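Local coordinates for putative amino acid binding protein (Streptococcus mutans, PDB 4C0R) that binds oxidized glutathione and probably delivers glutathione to the cystine ABC importer TcyBC for uptake, at residues A[123-128]-A[136-141]; A[99-104]-A[157-162]; A[33-38]-A[212-217]; A[25-30]-A[85-90]. All coordinates share one frame; numbering follows the deposited sequence.

How the interactions relate
All four contacts are mainly buried, but they lie in two regions of the two-lobed binding protein. Interactions 1 and 2 share one region: their centres are about 13 Å apart, and they touch where F127 meets Y104 and V136 meets F159. Interaction 1 closes a beta-alpha-beta unit with a two-bond amide grip plus apolar packing; interaction 2 is thin hydrocarbon contact, flanked by cadmium sites and by residues that reach the bound glutathione disulfide. Interactions 3 and 4 both use helix 27-36, at its C-terminal and N-terminal parts. The former is purely aliphatic, centred about 20 Å from the chain centre; the latter, centred about 8 Å from it, is largely polar.

Interaction 1: residues A[123-128]-A[136-141]; sequences MLQKFN and VKLNFT
Helix 123-128 runs nearly antiparallel to strand 137-140, their axes approaching to 10.0 Å at 154°, and the backbones come nearest at N128 and V136, where the CA atoms are 6.4 Å apart. This is the return leg of a beta-alpha-beta unit: strand 111-114 leads into helix 120-130, and the chain comes back along strand 137-140, parallel to the first strand.

N128 grips the backbone of V136 with both ends of its carboxamide. V136 N donates to N128 OD1 at 2.8 Å, from a position tilted 30° out of the carbonyl plane. In return N128 ND2 donates to V136 O over 3.1 Å, lying in the plane of that carbonyl and on a lone pair. Two bonds to a single residue restrain the rotation of the amide and tie the helix to the residue just ahead of the strand.

Beside these two bonds the contact is aliphatic and aromatic. F127 CG stands anti to its backbone N (chi1 178°), which brings the ring to V136; there CD1 meets V136 CG2 at 3.8 Å, the two side chains crossing at about a right angle. The same ring is stacked on by H131 and meets Y104 of the 99-104 loop edge-to-face. At the outer margin Q125 adds its CG to L138 CD1. One turn back from N128, L124, which also touches V114 of the first strand, crosses L138 obliquely: L138 CD2 is set against both CB and CD1 of L124, 3.7 Å from CD1.

Interaction 2: residues A[99-104]-A[157-162]; sequences SDIKSY and YDFKIF. With CD (cadmium ion), chain F; CD (cadmium ion), chain M; GDS (oxidized glutathione disulfide), chain C.
I101 packs on D158 and F159, and Y104 on I161; apolar contact is all that joins the two segments directly. The CD1 methyl of I101 reaches F159 CB at 4.2 Å, the two side chains crossing at about a right angle. I161 places its CD1 methyl at the edge of the Y104 ring, in its plane, 3.8 Å from Y104 CE1. A chi1 of -172° sets the Y104 ring opposite its backbone nitrogen and swings it across to this methyl. L93 and V95 of strand 81-96, in the same mixed sheet as strand 160-163, pack on both I101 and F159.

No hydrogen bond crosses between the two segments; within 99-104, I101 N donates to S99 OG at 2.9 Å, closing an ST turn, and D106 OD2 accepts from K102 N and S103 N.

Metal binding occupies the outer end. D100 chelates one cadmium ion through both oxygens, OD1 at 2.2 Å, with H110 and a water also bound. D158 holds another through its OD1 and OD2, each 2.4 Å from the metal, together with two waters; its OD2 also accepts from S111 N.

Ligand contacts come from the alternate residues of the strand. K160 NZ donates to the carboxylate oxygen OE6 of the glutathione disulfide at 2.7 Å and is held by Q148 and Q113, while F162 turns its ring edge to ligand O6. The strand thus carries hydrocarbon toward the loop and polar and aromatic groups toward the pocket; the lysine's charge probably favours the ligand carboxylate, its two protein partners helping to keep the ammonium in place.

Interaction 3: residues A[33-38]-A[212-217]; sequences KEVFKA and KKLYEN
E34, V35 and L214 form a small, purely hydrocarbon contact between two helices of one lobe of the two-lobed solute-binding-protein fold, a leucine of helix 201-216 sitting against the C-terminal part of helix 27-36. The centre of the contact lies about 20 Å from the centre of the chain, on the opposite side of it from interactions 1 and 2. No hydrogen bond crosses between the two segments, and together they bury only 120 Å². V35 and L214 are the residues of closest backbone approach, with CA atoms 7.9 Å apart.

L214 has its CG anti to the carbonyl carbon (chi1 -63°), and the forked end projects between two neighbouring side chains of the other helix. The CD1 branch touches both: it lies 3.9 Å from E34 CG and 4.0 Å from V35 CG2. The CD2 branch reaches only E34, again at CG, 4.1 Å away. It is therefore the methylene part of the glutamate that takes part; the chain bends at chi2 (73°), so CG is laid against the leucine methyls while the carboxylate is turned aside from them. V35 meets the leucine at about a right angle, offering the CG2 methyl while CG1 packs over one face of the F36 ring in its own helix.

Polar links between these helices lie beside the leucine. R210, one turn earlier in helix 201-216, donates to the carbonyl oxygens of E34 and V35. T219 of helix 219-228 touches both E34 and L214, V35 also packs on F206 of helix 201-216, and F36 reaches Y42 and V44 of strand 42-48 beyond.

Interaction 4: residues A[25-30]-A[85-90]; sequences TGYDIE and PTASNP
Y27 carries this contact with T86 and A87, and the first segment prepares for it from T25 onward. T25 OG1 donates to E30 OE2 at 2.8 Å, tying the last residue of strand 23-25 to the first turn of the helix that follows. G26 takes the N-cap position, with a phi of 106° that suits glycine, and its carbonyl accepts from E30 N.

At Y27 the ring reaches across to strand 81-96. The phenol passes alongside T86 in the opposite direction, and its OH donates to T86 O over 2.7 Å, tilted 28° from the carbonyl plane. Ring atom CE2 lies 4.0 Å from A87 CB. Here the start of helix 27-36 is fastened to a long strand of the mixed sheet in this periplasmic-binding-protein fold; L220 and L228 of helix 219-228 also pack on the tyrosine.

D28, next along, makes a water bridge to the same strand. The water donates to D28 OD1 at 2.6 Å and sits 2.8 Å from T86 OG1, while D28 OD2 accepts from the backbone N of N69, a residue whose carbonyl oxygen is hydrogen-bonded to the bound glutathione disulfide.

Interaction 1: residues A[123-128]-A[136-141]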
# COMPACT_ATOMS: atom_id res chain seq x y z
N MET A 123 -14.26 -1.62 -3.55
CA MET A 123 -14.88 -1.81 -2.25
C MET A 123 -16.07 -0.88 -2.09
O MET A 123 -17.16 -1.29 -1.64
CB MET A 123 -13.85 -1.52 -1.13
CG MET A 123 -14.43 -1.82 0.21
SD MET A 123 -13.17 -1.40 1.41
CE MET A 123 -12.09 -2.74 1.00
N LEU A 124 -15.88 0.40 -2.41
CA LEU A 124 -16.92 1.40 -2.22
C LEU A 124 -17.97 1.24 -3.31
O LEU A 124 -19.16 1.52 -3.09
CB LEU A 124 -16.32 2.78 -2.18
CG LEU A 124 -15.58 3.07 -0.85
CD1 LEU A 124 -14.79 4.34 -0.94
CD2 LEU A 124 -16.59 3.14 0.26
N GLN A 125 -17.55 0.79 -4.48
CA GLN A 125 -18.55 0.57 -5.55
C GLN A 125 -19.48 -0.56 -5.16
O GLN A 125 -20.70 -0.50 -5.46
CB GLN A 125 -17.89 0.28 -6.89
CG GLN A 125 -17.21 1.47 -7.46
CD GLN A 125 -16.32 1.19 -8.64
OE1 GLN A 125 -15.73 0.10 -8.77
NE2 GLN A 125 -16.18 2.18 -9.49
N LYS A 126 -18.94 -1.60 -4.54
CA LYS A 126 -19.77 -2.69 -4.00
C LYS A 126 -20.70 -2.20 -2.92
O LYS A 126 -21.85 -2.61 -2.83
CB LYS A 126 -18.94 -3.86 -3.52
CG LYS A 126 -19.73 -4.92 -2.81
N PHE A 127 -20.19 -1.34 -2.05
CA PHE A 127 -21.02 -0.81 -1.00
C PHE A 127 -22.19 -0.05 -1.62
O PHE A 127 -23.33 -0.10 -1.14
CB PHE A 127 -20.20 0.16 -0.13
CG PHE A 127 -21.00 0.81 0.96
CD1 PHE A 127 -21.72 1.96 0.73
CD2 PHE A 127 -21.04 0.23 2.24
CE1 PHE A 127 -22.47 2.54 1.78
CE2 PHE A 127 -21.77 0.79 3.25
CZ PHE A 127 -22.49 1.95 3.01
N ASN A 128 -21.93 0.68 -2.70
CA ASN A 128 -22.99 1.47 -3.27
C ASN A 128 -24.04 0.58 -3.95
O ASN A 128 -25.23 0.91 -3.92
CB ASN A 128 -22.42 2.50 -4.23
CG ASN A 128 -21.84 3.68 -3.49
OD1 ASN A 128 -22.09 3.86 -2.30
ND2 ASN A 128 -21.13 4.55 -4.22
N VAL A 136 -22.48 6.41 -1.13
CA VAL A 136 -21.32 7.21 -0.88
C VAL A 136 -21.04 7.99 -2.14
O VAL A 136 -21.12 7.44 -3.22
CB VAL A 136 -20.11 6.29 -0.59
CG1 VAL A 136 -18.81 7.09 -0.42
CG2 VAL A 136 -20.36 5.50 0.64
N LYS A 137 -20.76 9.26 -1.98
CA LYS A 137 -20.39 10.12 -3.08
C LYS A 137 -18.88 9.94 -3.30
O LYS A 137 -18.09 10.40 -2.46
CB LYS A 137 -20.68 11.56 -2.71
N LEU A 138 -18.49 9.32 -4.41
CA LEU A 138 -17.08 9.07 -4.72
C LEU A 138 -16.50 10.20 -5.54
O LEU A 138 -17.01 10.48 -6.62
CB LEU A 138 -16.90 7.77 -5.50
CG LEU A 138 -17.44 6.52 -4.82
CD1 LEU A 138 -17.50 5.37 -5.79
CD2 LEU A 138 -16.52 6.20 -3.63
N ASN A 139 -15.47 10.85 -5.03
CA ASN A 139 -14.80 11.91 -5.75
C ASN A 139 -13.42 11.43 -6.12
O ASN A 139 -12.53 11.35 -5.26
CB ASN A 139 -14.71 13.12 -4.85
CG ASN A 139 -16.08 13.61 -4.42
OD1 ASN A 139 -16.67 13.18 -3.39
ND2 ASN A 139 -16.63 14.50 -5.24
N PHE A 140 -13.27 11.09 -7.39
CA PHE A 140 -12.00 10.62 -7.90
C PHE A 140 -11.03 11.79 -7.93
O PHE A 140 -11.37 12.90 -8.35
CB PHE A 140 -12.18 9.99 -9.29
CG PHE A 140 -12.79 8.62 -9.24
CD1 PHE A 140 -14.16 8.47 -9.15
CD2 PHE A 140 -12.01 7.49 -9.20
CE1 PHE A 140 -14.72 7.22 -9.05
CE2 PHE A 140 -12.56 6.29 -9.12
CZ PHE A 140 -13.91 6.13 -9.04
N THR A 141 -9.81 11.58 -7.45
CA THR A 141 -8.81 12.62 -7.31
C THR A 141 -7.49 12.09 -7.84
O THR A 141 -7.30 10.87 -7.97
CB THR A 141 -8.59 13.05 -5.79
OG1 THR A 141 -7.69 14.15 -5.68
CG2 THR A 141 -8.05 11.90 -4.93

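Interaction 2: residues A[99-104]-A[157-162]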
# COMPACT_ATOMS: atom_id res chain seq x y z
N SER A 99 -17.26 12.17 14.96
CA SER A 99 -18.17 12.15 13.81
C SER A 99 -19.36 11.25 14.11
O SER A 99 -19.25 10.28 14.93
CB SER A 99 -17.40 11.58 12.62
OG SER A 99 -18.25 11.41 11.51
N ASP A 100 -20.48 11.45 13.37
CA ASP A 100 -21.58 10.44 13.27
C ASP A 100 -21.14 9.12 12.65
O ASP A 100 -21.86 8.13 12.67
CB ASP A 100 -22.92 10.90 12.53
CG ASP A 100 -22.75 11.27 10.97
OD1 ASP A 100 -21.80 12.14 10.96
OD2 ASP A 100 -23.52 10.86 9.80
N ILE A 101 -19.98 9.13 12.01
CA ILE A 101 -19.55 7.93 11.32
C ILE A 101 -18.78 7.08 12.33
O ILE A 101 -17.69 7.46 12.72
CB ILE A 101 -18.70 8.28 10.12
CG1 ILE A 101 -19.50 9.09 9.09
CG2 ILE A 101 -18.16 6.97 9.47
CD1 ILE A 101 -18.65 9.61 7.98
N LYS A 102 -19.37 5.97 12.77
CA LYS A 102 -18.80 5.13 13.82
C LYS A 102 -18.54 3.69 13.38
O LYS A 102 -17.73 3.00 14.00
CB LYS A 102 -19.71 5.11 15.06
CG LYS A 102 -19.81 6.48 15.73
CD LYS A 102 -20.19 6.34 17.21
CE LYS A 102 -21.50 5.60 17.38
NZ LYS A 102 -22.56 6.30 16.65
N SER A 103 -19.24 3.27 12.33
CA SER A 103 -19.10 1.94 11.76
C SER A 103 -19.19 2.05 10.26
O SER A 103 -19.69 3.02 9.72
CB SER A 103 -20.20 1.00 12.26
OG SER A 103 -21.39 1.27 11.59
N TYR A 104 -18.70 1.02 9.57
CA TYR A 104 -18.63 1.05 8.12
C TYR A 104 -19.92 1.54 7.48
O TYR A 104 -19.88 2.37 6.59
CB TYR A 104 -18.26 -0.35 7.58
CG TYR A 104 -17.97 -0.43 6.09
CD1 TYR A 104 -17.06 0.41 5.48
CD2 TYR A 104 -18.55 -1.42 5.30
CE1 TYR A 104 -16.79 0.31 4.14
CE2 TYR A 104 -18.26 -1.54 3.95
CZ TYR A 104 -17.38 -0.68 3.37
OH TYR A 104 -17.08 -0.80 2.03
N TYR A 157 -14.16 16.79 2.80
CA TYR A 157 -14.76 15.49 2.56
C TYR A 157 -14.99 14.87 3.92
O TYR A 157 -14.42 15.30 4.90
CB TYR A 157 -13.83 14.62 1.69
CG TYR A 157 -13.70 15.19 0.33
CD1 TYR A 157 -14.66 14.93 -0.64
CD2 TYR A 157 -12.65 16.05 0.03
CE1 TYR A 157 -14.57 15.51 -1.90
CE2 TYR A 157 -12.58 16.65 -1.23
CZ TYR A 157 -13.52 16.36 -2.17
OH TYR A 157 -13.43 16.96 -3.41
N ASP A 158 -15.87 13.86 3.99
CA ASP A 158 -16.34 13.40 5.27
C ASP A 158 -15.54 12.27 5.92
O ASP A 158 -15.53 12.13 7.14
CB ASP A 158 -17.78 12.90 5.11
CG ASP A 158 -18.75 13.98 4.59
OD1 ASP A 158 -18.56 15.17 4.91
OD2 ASP A 158 -19.71 13.57 3.89
N PHE A 159 -14.90 11.44 5.12
CA PHE A 159 -14.15 10.31 5.63
C PHE A 159 -13.13 9.88 4.59
O PHE A 159 -13.29 10.25 3.40
CB PHE A 159 -15.05 9.10 5.97
CG PHE A 159 -15.67 8.41 4.79
CD1 PHE A 159 -16.89 8.82 4.30
CD2 PHE A 159 -15.04 7.34 4.16
CE1 PHE A 159 -17.46 8.18 3.25
CE2 PHE A 159 -15.60 6.69 3.12
CZ PHE A 159 -16.84 7.12 2.64
N LYS A 160 -12.15 9.07 5.01
CA LYS A 160 -11.24 8.40 4.05
C LYS A 160 -10.94 7.00 4.59
O LYS A 160 -10.55 6.84 5.73
CB LYS A 160 -9.93 9.19 3.90
CG LYS A 160 -8.86 8.52 3.03
CD LYS A 160 -9.30 8.35 1.59
CE LYS A 160 -8.21 7.72 0.75
NZ LYS A 160 -8.64 7.46 -0.64
N ILE A 161 -11.12 6.01 3.73
CA ILE A 161 -10.76 4.63 4.03
C ILE A 161 -9.36 4.32 3.47
O ILE A 161 -9.06 4.59 2.31
CB ILE A 161 -11.74 3.60 3.48
CG1 ILE A 161 -13.14 3.85 4.06
CG2 ILE A 161 -11.28 2.18 3.77
CD1 ILE A 161 -14.21 3.03 3.39
N PHE A 162 -8.47 3.85 4.33
CA PHE A 162 -7.14 3.46 3.88
C PHE A 162 -6.52 2.50 4.86
O PHE A 162 -7.04 2.32 5.97
CB PHE A 162 -6.22 4.71 3.74
CG PHE A 162 -5.05 4.45 2.79
CD1 PHE A 162 -5.28 4.32 1.41
CD2 PHE A 162 -3.79 4.25 3.26
CE1 PHE A 162 -4.25 4.02 0.53
CE2 PHE A 162 -2.74 3.94 2.36
CZ PHE A 162 -2.99 3.84 0.99
CD CD F . -22.17 12.83 8.88
CD CD M . -20.78 15.67 4.12
CD1 GDS C . -2.38 9.13 -8.11
N2 GDS C . -2.56 9.61 -6.73
CA2 GDS C . -1.41 9.53 -5.91
C2 GDS C . -0.42 10.65 -5.95
O2 GDS C . 0.77 10.46 -5.61
CB2 GDS C . -1.08 8.40 -5.02
SG2 GDS C . -2.38 7.19 -4.91
N3 GDS C . -0.89 11.94 -6.39
CA3 GDS C . 0.06 13.04 -6.54
C3 GDS C . 0.25 13.16 -8.05
OE3 GDS C . 0.39 14.29 -8.61
OE4 GDS C . 0.26 12.14 -8.80
N4 GDS C . -3.26 5.38 -2.37
CA4 GDS C . -4.07 6.39 -1.74
C4 GDS C . -5.51 6.18 -2.07
OE5 GDS C . -5.94 5.05 -2.44
OE6 GDS C . -6.28 7.17 -1.91
C5 GDS C . -1.84 5.46 -2.23
O5 GDS C . -1.34 6.36 -1.56
CA5 GDS C . -1.11 4.46 -3.01
N5 GDS C . -1.64 3.17 -3.14
CB5 GDS C . -0.39 5.03 -4.19
SG5 GDS C . -1.59 5.41 -5.49
CA6 GDS C . -4.13 -0.57 -1.67
C6 GDS C . -4.04 -1.23 -3.04
OE7 GDS C . -4.75 -0.77 -3.98
OE8 GDS C . -3.27 -2.20 -3.24
N6 GDS C . -3.41 -1.43 -0.72
CB6 GDS C . -3.59 0.81 -1.70
CG6 GDS C . -2.26 0.83 -2.50
CD6 GDS C . -1.59 2.15 -2.18
O6 GDS C . -0.95 2.40 -1.15
O HOH W 1 -24.19 14.01 8.95
O HOH W 2 -19.05 16.68 2.48
O HOH W 3 -22.48 14.59 3.77

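Interaction 3: residues A[33-38]-A[212-217]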
# COMPACT_ATOMS: atom_id res chain seq x y z
N LYS A 33 15.86 -3.19 -0.94
CA LYS A 33 17.31 -3.00 -0.86
C LYS A 33 17.95 -4.12 -0.07
O LYS A 33 19.01 -4.62 -0.44
CB LYS A 33 17.66 -1.64 -0.28
CG LYS A 33 17.49 -0.52 -1.33
CD LYS A 33 17.83 0.86 -0.84
CE LYS A 33 17.58 1.88 -1.93
NZ LYS A 33 18.21 3.17 -1.54
N GLU A 34 17.34 -4.51 1.03
CA GLU A 34 17.91 -5.60 1.83
C GLU A 34 17.87 -6.93 1.08
O GLU A 34 18.85 -7.66 1.08
CB GLU A 34 17.19 -5.71 3.16
CG GLU A 34 17.85 -6.65 4.16
CD GLU A 34 19.13 -6.08 4.77
OE1 GLU A 34 19.25 -4.83 4.86
OE2 GLU A 34 19.98 -6.90 5.12
N VAL A 35 16.77 -7.21 0.40
CA VAL A 35 16.69 -8.40 -0.46
C VAL A 35 17.85 -8.45 -1.46
O VAL A 35 18.50 -9.48 -1.66
CB VAL A 35 15.34 -8.44 -1.18
CG1 VAL A 35 15.35 -9.38 -2.37
CG2 VAL A 35 14.23 -8.77 -0.17
N PHE A 36 18.04 -7.36 -2.16
CA PHE A 36 18.98 -7.32 -3.25
C PHE A 36 20.46 -7.13 -2.84
O PHE A 36 21.35 -7.27 -3.70
CB PHE A 36 18.50 -6.33 -4.31
CG PHE A 36 17.35 -6.86 -5.10
CD1 PHE A 36 17.53 -7.83 -6.06
CD2 PHE A 36 16.04 -6.45 -4.81
CE1 PHE A 36 16.45 -8.35 -6.77
CE2 PHE A 36 14.95 -6.97 -5.50
CZ PHE A 36 15.14 -7.94 -6.48
N LYS A 37 20.72 -6.87 -1.57
CA LYS A 37 22.11 -6.81 -1.07
C LYS A 37 22.85 -8.09 -1.38
O LYS A 37 24.09 -8.07 -1.61
CB LYS A 37 22.16 -6.65 0.44
CG LYS A 37 22.35 -5.31 0.98
CD LYS A 37 22.60 -5.46 2.53
N ALA A 38 22.16 -9.24 -1.35
CA ALA A 38 22.83 -10.52 -1.44
C ALA A 38 22.83 -11.06 -2.86
O ALA A 38 22.87 -12.26 -3.04
CB ALA A 38 22.17 -11.52 -0.52
N LYS A 212 12.19 -15.22 2.86
CA LYS A 212 12.06 -16.31 3.86
C LYS A 212 13.26 -16.23 4.75
O LYS A 212 13.15 -16.32 5.97
CB LYS A 212 11.99 -17.66 3.19
CG LYS A 212 11.97 -18.81 4.21
N LYS A 213 14.43 -15.99 4.18
CA LYS A 213 15.65 -15.89 4.97
C LYS A 213 15.60 -14.71 5.95
O LYS A 213 15.94 -14.84 7.13
CB LYS A 213 16.88 -15.84 4.07
CG LYS A 213 18.17 -15.67 4.80
CD LYS A 213 19.34 -15.71 3.84
CE LYS A 213 20.69 -15.60 4.58
NZ LYS A 213 21.82 -15.53 3.60
N LEU A 214 15.13 -13.56 5.45
CA LEU A 214 15.08 -12.35 6.23
C LEU A 214 13.99 -12.42 7.30
O LEU A 214 14.11 -11.78 8.36
CB LEU A 214 14.92 -11.14 5.34
CG LEU A 214 16.07 -10.87 4.36
CD1 LEU A 214 15.62 -9.73 3.47
CD2 LEU A 214 17.38 -10.58 5.06
N TYR A 215 12.93 -13.17 7.01
CA TYR A 215 11.88 -13.39 7.98
C TYR A 215 12.45 -14.23 9.12
O TYR A 215 12.33 -13.87 10.29
CB TYR A 215 10.72 -14.14 7.32
CG TYR A 215 9.52 -14.30 8.22
CD1 TYR A 215 9.45 -15.32 9.16
CD2 TYR A 215 8.43 -13.47 8.08
CE1 TYR A 215 8.33 -15.44 9.98
CE2 TYR A 215 7.32 -13.59 8.87
CZ TYR A 215 7.29 -14.57 9.82
OH TYR A 215 6.17 -14.68 10.58
N GLU A 216 13.11 -15.31 8.75
CA GLU A 216 13.59 -16.31 9.73
C GLU A 216 14.68 -15.75 10.62
O GLU A 216 14.78 -16.13 11.79
CB GLU A 216 14.02 -17.62 9.04
CG GLU A 216 12.85 -18.43 8.49
CD GLU A 216 13.25 -19.77 7.88
OE1 GLU A 216 14.47 -20.10 7.83
OE2 GLU A 216 12.35 -20.50 7.44
N ASN A 217 15.50 -14.84 10.11
CA ASN A 217 16.64 -14.40 10.88
C ASN A 217 16.45 -13.10 11.62
O ASN A 217 17.40 -12.57 12.21
CB ASN A 217 17.94 -14.41 10.06
CG ASN A 217 18.06 -13.28 9.05
OD1 ASN A 217 17.29 -12.30 9.05
ND2 ASN A 217 19.04 -13.41 8.16

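Interaction 4: residues A[25-30]-A[85-90]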
# COMPACT_ATOMS: atom_id res chain seq x y z
N THR A 25 12.75 6.06 0.21
CA THR A 25 12.90 5.20 1.35
C THR A 25 11.52 4.68 1.74
O THR A 25 10.59 4.77 0.95
CB THR A 25 13.65 5.94 2.47
OG1 THR A 25 13.88 5.05 3.59
CG2 THR A 25 12.90 7.10 2.99
N GLY A 26 11.43 4.08 2.91
CA GLY A 26 10.20 3.47 3.36
C GLY A 26 10.32 1.93 3.29
O GLY A 26 11.23 1.38 2.70
N TYR A 27 9.38 1.26 3.92
CA TYR A 27 9.47 -0.18 4.11
C TYR A 27 9.62 -0.89 2.76
O TYR A 27 10.43 -1.79 2.66
CB TYR A 27 8.21 -0.66 4.84
CG TYR A 27 8.25 -2.15 5.21
CD1 TYR A 27 9.08 -2.64 6.22
CD2 TYR A 27 7.45 -3.06 4.55
CE1 TYR A 27 9.06 -4.00 6.58
CE2 TYR A 27 7.44 -4.39 4.87
CZ TYR A 27 8.26 -4.88 5.88
OH TYR A 27 8.24 -6.20 6.26
N ASP A 28 8.77 -0.61 1.78
CA ASP A 28 8.87 -1.38 0.54
C ASP A 28 10.29 -1.25 -0.05
O ASP A 28 10.88 -2.21 -0.58
CB ASP A 28 7.88 -0.90 -0.50
CG ASP A 28 6.44 -1.28 -0.23
OD1 ASP A 28 6.21 -2.40 0.26
OD2 ASP A 28 5.57 -0.44 -0.50
N ILE A 29 10.81 -0.02 -0.02
CA ILE A 29 12.08 0.28 -0.62
C ILE A 29 13.23 -0.34 0.13
O ILE A 29 14.16 -0.93 -0.47
CB ILE A 29 12.27 1.82 -0.73
CG1 ILE A 29 11.13 2.47 -1.53
CG2 ILE A 29 13.61 2.10 -1.38
CD1 ILE A 29 10.93 1.91 -2.91
N GLU A 30 13.18 -0.23 1.46
CA GLU A 30 14.28 -0.71 2.26
C GLU A 30 14.26 -2.24 2.33
O GLU A 30 15.34 -2.89 2.41
CB GLU A 30 14.22 -0.06 3.63
CG GLU A 30 14.35 1.43 3.58
CD GLU A 30 15.71 1.96 3.09
OE1 GLU A 30 16.69 1.20 2.94
OE2 GLU A 30 15.81 3.18 2.83
N PRO A 85 4.05 -12.48 1.07
CA PRO A 85 3.65 -11.21 1.66
C PRO A 85 4.79 -10.63 2.50
O PRO A 85 5.61 -11.38 3.06
CB PRO A 85 2.45 -11.59 2.56
CG PRO A 85 2.67 -13.00 2.84
CD PRO A 85 3.32 -13.63 1.63
N THR A 86 4.81 -9.30 2.57
CA THR A 86 5.83 -8.62 3.37
C THR A 86 5.31 -7.90 4.61
O THR A 86 6.07 -7.58 5.53
CB THR A 86 6.57 -7.62 2.50
OG1 THR A 86 5.66 -6.60 2.13
CG2 THR A 86 7.21 -8.29 1.29
N ALA A 87 4.01 -7.66 4.72
CA ALA A 87 3.45 -6.98 5.87
C ALA A 87 1.96 -7.22 5.87
O ALA A 87 1.38 -7.59 4.85
CB ALA A 87 3.71 -5.47 5.79
N SER A 88 1.35 -7.03 7.03
CA SER A 88 -0.07 -7.09 7.25
C SER A 88 -0.56 -5.73 7.68
O SER A 88 -0.06 -5.15 8.66
CB SER A 88 -0.40 -8.19 8.28
OG SER A 88 -1.81 -8.37 8.33
N ASN A 89 -1.56 -5.19 7.00
CA ASN A 89 -1.92 -3.80 7.12
C ASN A 89 -3.41 -3.60 6.95
O ASN A 89 -3.92 -3.37 5.84
CB ASN A 89 -1.17 -3.04 6.06
CG ASN A 89 -1.13 -1.56 6.26
OD1 ASN A 89 -1.65 -1.04 7.24
ND2 ASN A 89 -0.47 -0.86 5.34
N PRO A 90 -4.18 -3.70 8.07
CA PRO A 90 -5.61 -3.70 7.90
C PRO A 90 -6.19 -2.32 7.65
O PRO A 90 -5.54 -1.31 7.86
CB PRO A 90 -6.11 -4.25 9.25
CG PRO A 90 -5.15 -3.81 10.21
CD PRO A 90 -3.78 -3.86 9.47
O HOH W 4 7.09 -4.78 0.61